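Local coordinates for ORC1-type DNA replication protein 2 (Aeropyrum pernix, PDB 1W5T) that binds DNA and ATP as an AAA+ ATPase with a winged-helix domain, and takes part in regulating DNA replication, at residues Asn18-Glu23 with Lys65-Lys70; Leu24-Gly29 with Tyr221-Gln226; Ile328-Leu333 with Thr382-Ala387. One frame throughout, in Å; residues are numbered along the deposited sequence.

Contact 1. Residues Asn18-Glu23 with Lys65-Lys70; sequences NYIPPE and KTTLAK. With MG (magnesium ion), chain E; ANP (phosphoaminophosphonic acid-adenylate ester), chain D.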
loop_
_atom_site.group_PDB
_atom_site.type_symbol
_atom_site.label_atom_id
_atom_site.label_comp_id
_atom_site.label_asym_id
_atom_site.label_seq_id
_atom_site.Cartn_x
_atom_site.Cartn_y
_atom_site.Cartn_z
ATOM N N ASN A 18 -11.940 3.106 -6.539
ATOM C CA ASN A 18 -11.013 3.882 -7.320
ATOM C C ASN A 18 -11.453 5.299 -7.673
ATOM O O ASN A 18 -10.954 5.884 -8.650
ATOM C CB ASN A 18 -10.467 3.126 -8.529
ATOM C CG ASN A 18 -11.490 2.351 -9.238
ATOM O OD1 ASN A 18 -12.466 2.911 -9.776
ATOM N ND2 ASN A 18 -11.295 1.036 -9.271
ATOM N N TYR A 19 -12.357 5.864 -6.877
ATOM C CA TYR A 19 -12.617 7.265 -7.025
ATOM C C TYR A 19 -11.406 8.039 -6.507
ATOM O O TYR A 19 -10.898 7.761 -5.410
ATOM C CB TYR A 19 -13.874 7.673 -6.268
ATOM C CG TYR A 19 -14.091 9.148 -6.219
ATOM C CD1 TYR A 19 -14.694 9.827 -7.302
ATOM C CD2 TYR A 19 -13.694 9.892 -5.102
ATOM C CE1 TYR A 19 -14.910 11.219 -7.256
ATOM C CE2 TYR A 19 -13.901 11.267 -5.040
ATOM C CZ TYR A 19 -14.514 11.928 -6.110
ATOM O OH TYR A 19 -14.715 13.298 -6.056
ATOM N N ILE A 20 -10.953 8.992 -7.315
ATOM C CA ILE A 20 -9.887 9.930 -6.949
ATOM C C ILE A 20 -10.487 11.318 -6.767
ATOM O O ILE A 20 -11.115 11.847 -7.682
ATOM C CB ILE A 20 -8.823 9.995 -8.082
ATOM C CG1 ILE A 20 -8.378 8.556 -8.513
ATOM C CG2 ILE A 20 -7.633 10.846 -7.644
ATOM C CD1 ILE A 20 -7.556 7.798 -7.420
ATOM N N PRO A 21 -10.338 11.909 -5.588
ATOM C CA PRO A 21 -10.958 13.206 -5.348
ATOM C C PRO A 21 -10.308 14.283 -6.216
ATOM O O PRO A 21 -9.161 14.079 -6.596
ATOM C CB PRO A 21 -10.798 13.414 -3.830
ATOM C CG PRO A 21 -9.887 12.411 -3.380
ATOM C CD PRO A 21 -9.687 11.369 -4.392
ATOM N N PRO A 22 -11.024 15.366 -6.562
ATOM C CA PRO A 22 -10.452 16.423 -7.435
ATOM C C PRO A 22 -9.272 17.169 -6.771
ATOM O O PRO A 22 -8.507 17.807 -7.464
ATOM C CB PRO A 22 -11.615 17.403 -7.652
ATOM C CG PRO A 22 -12.590 17.146 -6.521
ATOM C CD PRO A 22 -12.392 15.681 -6.112
ATOM N N GLU A 23 -9.160 17.091 -5.440
ATOM C CA GLU A 23 -8.051 17.696 -4.686
ATOM C C GLU A 23 -7.680 16.794 -3.543
ATOM O O GLU A 23 -8.525 16.044 -3.084
ATOM C CB GLU A 23 -8.465 19.065 -4.120
ATOM C CG GLU A 23 -8.104 20.223 -5.068
ATOM C CD GLU A 23 -7.964 21.570 -4.362
ATOM O OE1 GLU A 23 -8.515 21.678 -3.230
ATOM O OE2 GLU A 23 -7.315 22.513 -4.928
ATOM N N LYS A 65 -1.538 4.802 -0.790
ATOM C CA LYS A 65 -0.491 4.492 -1.755
ATOM C C LYS A 65 -0.938 4.690 -3.211
ATOM O O LYS A 65 -0.330 5.468 -3.984
ATOM C CB LYS A 65 0.027 3.063 -1.555
ATOM C CG LYS A 65 0.836 2.875 -0.294
ATOM C CD LYS A 65 1.366 1.458 -0.120
ATOM C CE LYS A 65 0.291 0.365 -0.107
ATOM N NZ LYS A 65 -0.417 0.178 1.219
ATOM N N THR A 66 -2.014 3.994 -3.579
ATOM C CA THR A 66 -2.539 4.061 -4.931
ATOM C C THR A 66 -3.089 5.440 -5.266
ATOM O O THR A 66 -2.774 5.992 -6.304
ATOM C CB THR A 66 -3.586 2.935 -5.140
ATOM O OG1 THR A 66 -2.946 1.675 -4.932
ATOM C CG2 THR A 66 -4.034 2.861 -6.581
ATOM N N THR A 67 -3.908 5.980 -4.373
ATOM C CA THR A 67 -4.488 7.317 -4.523
ATOM C C THR A 67 -3.446 8.416 -4.681
ATOM O O THR A 67 -3.584 9.246 -5.534
ATOM C CB THR A 67 -5.389 7.630 -3.309
ATOM O OG1 THR A 67 -6.509 6.755 -3.353
ATOM C CG2 THR A 67 -6.018 9.065 -3.429
ATOM N N LEU A 68 -2.436 8.436 -3.826
ATOM C CA LEU A 68 -1.352 9.411 -3.970
ATOM C C LEU A 68 -0.689 9.290 -5.327
ATOM O O LEU A 68 -0.395 10.295 -5.964
ATOM C CB LEU A 68 -0.275 9.209 -2.897
ATOM C CG LEU A 68 0.876 10.243 -2.903
ATOM C CD1 LEU A 68 0.350 11.700 -2.861
ATOM C CD2 LEU A 68 1.895 9.957 -1.762
ATOM N N ALA A 69 -0.425 8.064 -5.767
ATOM C CA ALA A 69 0.323 7.885 -6.998
ATOM C C ALA A 69 -0.520 8.392 -8.171
ATOM O O ALA A 69 -0.014 9.108 -9.025
ATOM C CB ALA A 69 0.725 6.399 -7.186
ATOM N N LYS A 70 -1.813 8.050 -8.193
ATOM C CA LYS A 70 -2.630 8.458 -9.318
ATOM C C LYS A 70 -2.914 9.921 -9.266
ATOM O O LYS A 70 -2.888 10.576 -10.291
ATOM C CB LYS A 70 -3.937 7.712 -9.406
ATOM C CG LYS A 70 -3.820 6.306 -9.817
ATOM C CD LYS A 70 -5.179 5.651 -9.642
ATOM C CE LYS A 70 -5.315 4.467 -10.575
ATOM N NZ LYS A 70 -6.440 3.649 -10.092
HETATM MG MG MG E . -3.109 0.084 -3.314
HETATM P PG ANP D . -3.869 -1.251 -0.020
HETATM O O1G ANP D . -5.069 -2.289 0.006
HETATM O O2G ANP D . -3.195 -1.318 -1.460
HETATM O O3G ANP D . -2.793 -1.509 1.120
HETATM P PB ANP D . -3.752 1.711 -0.381
HETATM O O1B ANP D . -3.200 1.673 -1.862
HETATM O O2B ANP D . -2.568 2.008 0.586
HETATM N N3B ANP D . -4.599 0.301 0.082
HETATM P PA ANP D . -5.768 3.542 -1.310
HETATM O O1A ANP D . -5.001 4.669 -2.147
HETATM O O2A ANP D . -6.360 2.467 -2.312
HETATM O O3A ANP D . -4.833 2.906 -0.156
HETATM O "O5'" ANP D . -6.892 4.237 -0.383
HETATM C "C5'" ANP D . -7.950 3.648 0.391
HETATM C "C4'" ANP D . -9.159 4.574 0.230
HETATM O "O4'" ANP D . -8.940 5.813 0.917
HETATM C "C3'" ANP D . -9.400 4.992 -1.218
HETATM O "O3'" ANP D . -10.779 5.153 -1.398
HETATM C "C2'" ANP D . -8.734 6.355 -1.352
HETATM O "O2'" ANP D . -9.226 7.201 -2.392
HETATM C "C1'" ANP D . -8.985 6.936 0.032
HETATM N N9 ANP D . -7.875 7.792 0.432
HETATM C C8 ANP D . -6.659 7.355 0.922
HETATM N N7 ANP D . -5.828 8.389 1.209
HETATM C C5 ANP D . -6.495 9.524 0.954
HETATM C C6 ANP D . -6.313 11.011 0.995
HETATM N N6 ANP D . -5.159 11.596 1.427
HETATM N N1 ANP D . -7.320 11.819 0.565
HETATM C C2 ANP D . -8.480 11.356 0.124
HETATM N N3 ANP D . -8.767 10.034 0.020
HETATM C C4 ANP D . -7.789 9.092 0.439
HETATM O O HOH W 1 -1.031 -0.318 -3.681
HETATM O O HOH W 2 -5.231 0.520 -3.695
#

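Contact 2. Residues Leu24-Gly29 with Tyr221-Gln226; sequences LRVRRG and YTILEQ. With ANP (phosphoaminophosphonic acid-adenylate ester), chain D.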
loop_
_atom_site.group_PDB
_atom_site.type_symbol
_atom_site.label_atom_id
_atom_site.label_comp_id
_atom_site.label_asym_id
_atom_site.label_seq_id
_atom_site.Cartn_x
_atom_site.Cartn_y
_atom_site.Cartn_z
ATOM N N LEU A 24 -6.450 16.859 -3.059
ATOM C CA LEU A 24 -6.112 16.165 -1.803
ATOM C C LEU A 24 -6.066 17.127 -0.626
ATOM O O LEU A 24 -5.512 18.208 -0.733
ATOM C CB LEU A 24 -4.784 15.424 -1.878
ATOM C CG LEU A 24 -4.661 14.130 -2.699
ATOM C CD1 LEU A 24 -3.277 13.502 -2.497
ATOM C CD2 LEU A 24 -5.737 13.136 -2.421
ATOM N N ARG A 25 -6.607 16.722 0.514
ATOM C CA ARG A 25 -6.577 17.583 1.702
ATOM C C ARG A 25 -5.683 17.046 2.827
ATOM O O ARG A 25 -5.453 17.700 3.855
ATOM C CB ARG A 25 -8.006 17.807 2.226
ATOM C CG ARG A 25 -8.902 18.565 1.269
ATOM C CD ARG A 25 -10.026 19.265 1.954
ATOM N NE ARG A 25 -11.056 19.692 0.998
ATOM C CZ ARG A 25 -12.362 19.699 1.250
ATOM N NH1 ARG A 25 -12.818 19.292 2.433
ATOM N NH2 ARG A 25 -13.205 20.124 0.314
ATOM N N VAL A 26 -5.239 15.826 2.631
ATOM C CA VAL A 26 -4.279 15.164 3.455
ATOM C C VAL A 26 -3.348 14.562 2.419
ATOM O O VAL A 26 -3.807 14.106 1.382
ATOM C CB VAL A 26 -4.928 14.032 4.293
ATOM C CG1 VAL A 26 -3.870 13.381 5.208
ATOM C CG2 VAL A 26 -6.135 14.557 5.118
ATOM N N ARG A 27 -2.046 14.583 2.695
ATOM C CA ARG A 27 -0.982 14.156 1.758
ATOM C C ARG A 27 -0.790 15.130 0.546
ATOM O O ARG A 27 -0.149 14.794 -0.482
ATOM C CB ARG A 27 -1.151 12.670 1.355
ATOM C CG ARG A 27 -1.338 11.682 2.545
ATOM C CD ARG A 27 -0.182 11.690 3.624
ATOM N NE ARG A 27 -0.430 10.746 4.724
ATOM C CZ ARG A 27 -0.480 11.069 6.025
ATOM N NH1 ARG A 27 -0.291 12.324 6.451
ATOM N NH2 ARG A 27 -0.733 10.122 6.917
ATOM N N ARG A 28 -1.340 16.335 0.673
ATOM C CA ARG A 28 -1.256 17.297 -0.398
ATOM C C ARG A 28 0.211 17.674 -0.644
ATOM O O ARG A 28 0.671 17.670 -1.797
ATOM C CB ARG A 28 -2.129 18.521 -0.108
ATOM C CG ARG A 28 -2.083 19.553 -1.178
ATOM C CD ARG A 28 -2.223 20.960 -0.671
ATOM N NE ARG A 28 -3.569 21.214 -0.200
ATOM C CZ ARG A 28 -4.019 21.288 1.065
ATOM N NH1 ARG A 28 -5.314 21.503 1.223
ATOM N NH2 ARG A 28 -3.249 21.170 2.154
ATOM N N GLY A 29 0.949 17.955 0.427
ATOM C CA GLY A 29 2.352 18.283 0.311
ATOM C C GLY A 29 3.185 17.185 -0.306
ATOM O O GLY A 29 4.036 17.477 -1.161
ATOM N N TYR A 221 -10.735 12.346 9.655
ATOM C CA TYR A 221 -11.842 13.249 9.744
ATOM C C TYR A 221 -11.874 14.137 8.497
ATOM O O TYR A 221 -12.905 14.271 7.829
ATOM C CB TYR A 221 -11.822 14.098 11.025
ATOM C CG TYR A 221 -12.946 15.110 10.954
ATOM C CD1 TYR A 221 -12.765 16.330 10.323
ATOM C CD2 TYR A 221 -14.246 14.772 11.397
ATOM C CE1 TYR A 221 -13.793 17.208 10.176
ATOM C CE2 TYR A 221 -15.292 15.671 11.281
ATOM C CZ TYR A 221 -15.044 16.883 10.672
ATOM O OH TYR A 221 -16.039 17.784 10.520
ATOM N N THR A 222 -10.736 14.756 8.200
ATOM C CA THR A 222 -10.579 15.509 6.975
ATOM C C THR A 222 -10.956 14.692 5.752
ATOM O O THR A 222 -11.627 15.196 4.846
ATOM C CB THR A 222 -9.134 16.050 6.863
ATOM O OG1 THR A 222 -8.873 16.896 7.981
ATOM C CG2 THR A 222 -9.002 16.996 5.716
ATOM N N ILE A 223 -10.539 13.436 5.714
ATOM C CA ILE A 223 -10.872 12.609 4.536
ATOM C C ILE A 223 -12.372 12.303 4.407
ATOM O O ILE A 223 -12.926 12.354 3.306
ATOM C CB ILE A 223 -9.999 11.316 4.463
ATOM C CG1 ILE A 223 -8.517 11.708 4.283
ATOM C CG2 ILE A 223 -10.541 10.354 3.346
ATOM C CD1 ILE A 223 -7.468 10.536 4.554
ATOM N N LEU A 224 -13.036 12.037 5.525
ATOM C CA LEU A 224 -14.462 11.742 5.512
ATOM C C LEU A 224 -15.265 13.003 5.179
ATOM O O LEU A 224 -16.303 12.968 4.487
ATOM C CB LEU A 224 -14.906 11.135 6.860
ATOM C CG LEU A 224 -14.309 9.755 7.157
ATOM C CD1 LEU A 224 -14.588 9.310 8.602
ATOM C CD2 LEU A 224 -14.759 8.706 6.141
ATOM N N GLU A 225 -14.756 14.130 5.637
ATOM C CA GLU A 225 -15.481 15.372 5.429
ATOM C C GLU A 225 -15.559 15.766 3.943
ATOM O O GLU A 225 -16.616 16.181 3.485
ATOM C CB GLU A 225 -14.929 16.494 6.303
ATOM C CG GLU A 225 -15.520 17.841 5.980
ATOM C CD GLU A 225 -14.825 18.966 6.736
ATOM O OE1 GLU A 225 -15.436 19.571 7.625
ATOM O OE2 GLU A 225 -13.657 19.255 6.438
ATOM N N GLN A 226 -14.446 15.595 3.228
ATOM C CA GLN A 226 -14.376 15.699 1.789
ATOM C C GLN A 226 -15.263 14.660 1.067
ATOM O O GLN A 226 -15.954 15.011 0.125
ATOM C CB GLN A 226 -12.900 15.598 1.327
ATOM C CG GLN A 226 -12.683 15.662 -0.174
ATOM C CD GLN A 226 -11.228 15.520 -0.559
ATOM O OE1 GLN A 226 -10.549 14.570 -0.129
ATOM N NE2 GLN A 226 -10.728 16.459 -1.378
HETATM P PG ANP D . -3.869 -1.251 -0.020
HETATM O O1G ANP D . -5.069 -2.289 0.006
HETATM O O2G ANP D . -3.195 -1.318 -1.460
HETATM O O3G ANP D . -2.793 -1.509 1.120
HETATM P PB ANP D . -3.752 1.711 -0.381
HETATM O O1B ANP D . -3.200 1.673 -1.862
HETATM O O2B ANP D . -2.568 2.008 0.586
HETATM N N3B ANP D . -4.599 0.301 0.082
HETATM P PA ANP D . -5.768 3.542 -1.310
HETATM O O1A ANP D . -5.001 4.669 -2.147
HETATM O O2A ANP D . -6.360 2.467 -2.312
HETATM O O3A ANP D . -4.833 2.906 -0.156
HETATM O "O5'" ANP D . -6.892 4.237 -0.383
HETATM C "C5'" ANP D . -7.950 3.648 0.391
HETATM C "C4'" ANP D . -9.159 4.574 0.230
HETATM O "O4'" ANP D . -8.940 5.813 0.917
HETATM C "C3'" ANP D . -9.400 4.992 -1.218
HETATM O "O3'" ANP D . -10.779 5.153 -1.398
HETATM C "C2'" ANP D . -8.734 6.355 -1.352
HETATM O "O2'" ANP D . -9.226 7.201 -2.392
HETATM C "C1'" ANP D . -8.985 6.936 0.032
HETATM N N9 ANP D . -7.875 7.792 0.432
HETATM C C8 ANP D . -6.659 7.355 0.922
HETATM N N7 ANP D . -5.828 8.389 1.209
HETATM C C5 ANP D . -6.495 9.524 0.954
HETATM C C6 ANP D . -6.313 11.011 0.995
HETATM N N6 ANP D . -5.159 11.596 1.427
HETATM N N1 ANP D . -7.320 11.819 0.565
HETATM C C2 ANP D . -8.480 11.356 0.124
HETATM N N3 ANP D . -8.767 10.034 0.020
HETATM C C4 ANP D . -7.789 9.092 0.439
HETATM O O HOH W 3 -7.935 14.592 0.842
HETATM O O HOH W 4 -11.995 18.120 4.694
#

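Contact 3. Residues Ile328-Leu333 with Thr382-Ala387; sequences INAGLL and TLFRLA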
loop_
_atom_site.group_PDB
_atom_site.type_symbol
_atom_site.label_atom_id
_atom_site.label_comp_id
_atom_site.label_asym_id
_atom_site.label_seq_id
_atom_site.Cartn_x
_atom_site.Cartn_y
_atom_site.Cartn_z
ATOM N N ILE A 328 4.212 -7.810 27.719
ATOM C CA ILE A 328 4.804 -8.960 28.421
ATOM C C ILE A 328 6.336 -8.891 28.385
ATOM O O ILE A 328 6.933 -8.604 27.351
ATOM C CB ILE A 328 4.285 -10.339 27.871
ATOM C CG1 ILE A 328 4.848 -11.511 28.701
ATOM C CG2 ILE A 328 4.595 -10.515 26.377
ATOM C CD1 ILE A 328 4.394 -12.889 28.265
ATOM N N ASN A 329 6.977 -9.146 29.515
ATOM C CA ASN A 329 8.414 -8.951 29.579
ATOM C C ASN A 329 9.154 -10.116 29.002
ATOM O O ASN A 329 8.633 -11.233 28.979
ATOM C CB ASN A 329 8.904 -8.598 30.990
ATOM C CG ASN A 329 8.508 -9.624 32.038
ATOM O OD1 ASN A 329 7.437 -9.520 32.669
ATOM N ND2 ASN A 329 9.386 -10.599 32.264
ATOM N N ALA A 330 10.363 -9.831 28.524
ATOM C CA ALA A 330 11.220 -10.803 27.860
ATOM C C ALA A 330 11.327 -12.110 28.627
ATOM O O ALA A 330 11.240 -13.203 28.029
ATOM C CB ALA A 330 12.597 -10.218 27.667
ATOM N N GLY A 331 11.510 -11.991 29.947
ATOM C CA GLY A 331 11.710 -13.131 30.819
ATOM C C GLY A 331 10.561 -14.093 30.794
ATOM O O GLY A 331 10.750 -15.259 30.482
ATOM N N LEU A 332 9.375 -13.606 31.143
ATOM C CA LEU A 332 8.132 -14.380 31.079
ATOM C C LEU A 332 7.856 -14.950 29.662
ATOM O O LEU A 332 7.442 -16.112 29.520
ATOM C CB LEU A 332 6.948 -13.508 31.519
ATOM C CG LEU A 332 5.810 -13.929 32.474
ATOM C CD1 LEU A 332 4.488 -13.290 32.085
ATOM C CD2 LEU A 332 5.630 -15.432 32.686
ATOM N N LEU A 333 8.065 -14.141 28.624
ATOM C CA LEU A 333 7.833 -14.608 27.268
ATOM C C LEU A 333 8.627 -15.885 26.989
ATOM O O LEU A 333 8.043 -16.902 26.587
ATOM C CB LEU A 333 8.114 -13.494 26.250
ATOM C CG LEU A 333 7.733 -13.715 24.778
ATOM C CD1 LEU A 333 6.292 -14.254 24.593
ATOM C CD2 LEU A 333 7.930 -12.460 23.972
ATOM N N THR A 382 13.047 -6.131 28.091
ATOM C CA THR A 382 12.278 -5.714 26.917
ATOM C C THR A 382 10.824 -6.083 27.127
ATOM O O THR A 382 10.508 -7.175 27.626
ATOM C CB THR A 382 12.827 -6.329 25.569
ATOM O OG1 THR A 382 14.158 -5.873 25.308
ATOM C CG2 THR A 382 12.095 -5.766 24.365
ATOM N N LEU A 383 9.943 -5.168 26.751
ATOM C CA LEU A 383 8.508 -5.412 26.793
ATOM C C LEU A 383 8.026 -5.608 25.364
ATOM O O LEU A 383 8.563 -4.989 24.452
ATOM C CB LEU A 383 7.774 -4.254 27.500
ATOM C CG LEU A 383 8.273 -3.827 28.909
ATOM C CD1 LEU A 383 7.341 -2.764 29.530
ATOM C CD2 LEU A 383 8.395 -5.012 29.869
ATOM N N PHE A 384 7.046 -6.493 25.173
ATOM C CA PHE A 384 6.529 -6.819 23.854
ATOM C C PHE A 384 5.038 -6.814 23.906
ATOM O O PHE A 384 4.459 -7.219 24.924
ATOM C CB PHE A 384 6.964 -8.209 23.431
ATOM C CG PHE A 384 8.432 -8.362 23.218
ATOM C CD1 PHE A 384 9.233 -8.980 24.184
ATOM C CD2 PHE A 384 9.016 -7.943 22.043
ATOM C CE1 PHE A 384 10.606 -9.136 23.987
ATOM C CE2 PHE A 384 10.393 -8.098 21.827
ATOM C CZ PHE A 384 11.182 -8.701 22.804
ATOM N N ARG A 385 4.400 -6.366 22.833
ATOM C CA ARG A 385 2.944 -6.455 22.713
ATOM C C ARG A 385 2.506 -6.781 21.272
ATOM O O ARG A 385 3.222 -6.534 20.319
ATOM C CB ARG A 385 2.291 -5.161 23.222
ATOM C CG ARG A 385 1.902 -4.126 22.127
ATOM C CD ARG A 385 1.336 -2.810 22.632
ATOM N NE ARG A 385 1.934 -1.666 21.943
ATOM C CZ ARG A 385 1.636 -0.383 22.185
ATOM N NH1 ARG A 385 0.727 -0.051 23.097
ATOM N NH2 ARG A 385 2.261 0.572 21.512
ATOM N N LEU A 386 1.339 -7.361 21.110
ATOM C CA LEU A 386 0.737 -7.400 19.791
ATOM C C LEU A 386 0.468 -5.976 19.336
ATOM O O LEU A 386 0.089 -5.118 20.141
ATOM C CB LEU A 386 -0.565 -8.195 19.809
ATOM C CG LEU A 386 -0.891 -8.753 18.426
ATOM C CD1 LEU A 386 0.182 -9.816 18.098
ATOM C CD2 LEU A 386 -2.271 -9.330 18.415
ATOM N N ALA A 387 0.683 -5.716 18.055
ATOM C CA ALA A 387 0.275 -4.445 17.444
ATOM C C ALA A 387 -1.196 -4.195 17.795
ATOM O O ALA A 387 -2.045 -5.033 17.525
ATOM C CB ALA A 387 0.469 -4.509 15.940
#

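Contact 1. Residues Asn18-Glu23 with Lys65-Lys70
Ile20, in the loop before helix 28-43, rests its CD1 on Lys70 of helix 65-82, the helix that follows the Walker A P-loop of this AAA+ ATPase. The contact between the two protein segments is a useful example of how an N-terminal loop can be laid on a nucleotide-binding helix by apolar packing. Ile20 CG1 lies anti to the carbonyl carbon (chi1 -49°), and CD1 beyond it comes within 3.9 Å of Lys70 CD, the two side chains crossing at about a right angle. The isoleucine thus meets the aliphatic part of the lysine, whose amine forms a cation-pi contact with Tyr91. Beside this pair, Pro21 CD faces Thr67 CG2 at 4.4 Å.

The polar interactions run to the bound ATP analogue. Backbone amides of Lys65, Thr66 and Thr67 point into the phosphates, where the start of the helix would probably add to the attraction for negative charge. Thr67 grips one oxygen twice, its N and its OG1 each lying 2.8 Å from O1A of the nucleotide; a weak bond from O2' of the ribose also reaches Thr67 OG1. The Lys65 chain bends at chi3 and chi4, and its NZ spans the beta and gamma phosphates, 2.9 Å from both O2B and O3G. Pro21 adds an apolar touch, its CG being 3.9 Å from C2 of the adenine.

Metal coordination forms the third group. The magnesium ion takes Thr66 OG1 at 2.3 Å, together with O2G and O1B of the nucleotide and two waters, while Asp145 hydrogen-bonds to the same threonine oxygen from the second shell. One of the metal-bound waters donates to O2A of the alpha phosphate across 2.6 Å.

Contact 2. Residues Leu24-Gly29 with Tyr221-Gln226
Arg25 CG stands anti to the carbonyl carbon (chi1 -65°), and the chain runs extended to NE and crosses Gln226 obliquely, whose own CG is anti to the backbone N (chi1 179°). Gln226 CB sits over one face of the guanidinium, 3.8 Å above its plane and offset toward the rim, while the guanidinium and amide planes are 36° apart. A water bridges the opposite charges: Arg25 NH1 lies 4.1 Å from Glu225 OE2, too far for a salt bridge, and the water in the guanidinium plane accepts from NH1 and donates to Glu225 OE2 and to Thr222 O. Arg25 NH2 has a direct salt bridge to Glu229. The Gln226 amide is held at both ends, OE1 by a second water and NE2 by Glu23 O.

The apolar part begins where Thr222 CG2 meets Arg25 CB at 3.7 Å. Next to it, Val26 CG2 meets Ile223 CG1 at 3.8 Å, their side chains crossing at about a right angle. Ile223 CD1 goes on to the adenine, 3.8 Å from C6, and Leu24 CD2 approaches the opposite face, 3.6 Å from N1. An alanine at Ile223 would probably open a gap over its face of the base and deprive Val26 CG2 of one of its apolar partners. The base is also read at its rim, N6 donating to Val26 O at 2.9 Å. Clamping of adenine between an N-terminal segment and helix 217-231 of the lid makes this the base pocket of a Cdc6/Orc-type AAA+ nucleotide site.

Contact 3. Residues Ile328-Leu333 with Thr382-Ala387
Ile328 and Phe384 form an antiparallel hydrogen-bonded pair: Ile328 N donates to Phe384 O at 2.9 Å in a nearly straight bond, 165° at the hydrogen and in the carbonyl plane. The return bond, from Phe384 N to Ile328 O, spans 3.0 Å and is less regular, its donor tilted 30° from the carbonyl plane. A third bond continues the pairing past the end of the short strand, Ala330 N giving its hydrogen to Thr382 O at 2.8 Å. That carbonyl oxygen also receives a CA-H...O contact from Asn329 CA, 3.4 Å away. Asn329 is the N-cap residue of helix 330-345, which makes the junction a compact example of a short strand whose end leads straight into a helix.

Side chains pack on both faces of the pairing. On one, Leu383 CD2 rests against Asn329 CB at 3.8 Å. The other carries Ile328 and Phe384, and here the packing is heavier. Leu333 CG is anti to the backbone N (chi1 -171°), and its CD2 meets Phe384 CD1 at 3.7 Å, the two side chains crossing at about a right angle. Ala330 CA lies at the edge of the aromatic ring, while Thr382 CG2 sits over one face, offset toward the rim.

Within the winged-helix domain, Phe384 and Leu333 both pack on Ile317 of helix 308-322 and Leu359 of helix 352-364. Strand 382-386 is the middle strand of a three-stranded antiparallel sheet, flanked by 328-329 and by 368-372, where Asp369 forms a salt bridge with Arg385.

In the fold
From the N terminus, the chain first lays residues 18-29 across the nucleotide site, and contacts 1 and 2 arise from consecutive pieces of it. Contact 1 closes a loop to the start of helix 65-82; contact 2 closes a much longer one, reaching helix 217-231 of the lid only after the parallel sheet has been built. The two loops cross, their segments alternating along the chain, and their centres are about 11 Å apart, with both touching the nucleotide. Together they join P-loop helix and lid. Contact 3 follows in series and ties the winged-helix domain internally, its centre about 39 Å from that of contact 1.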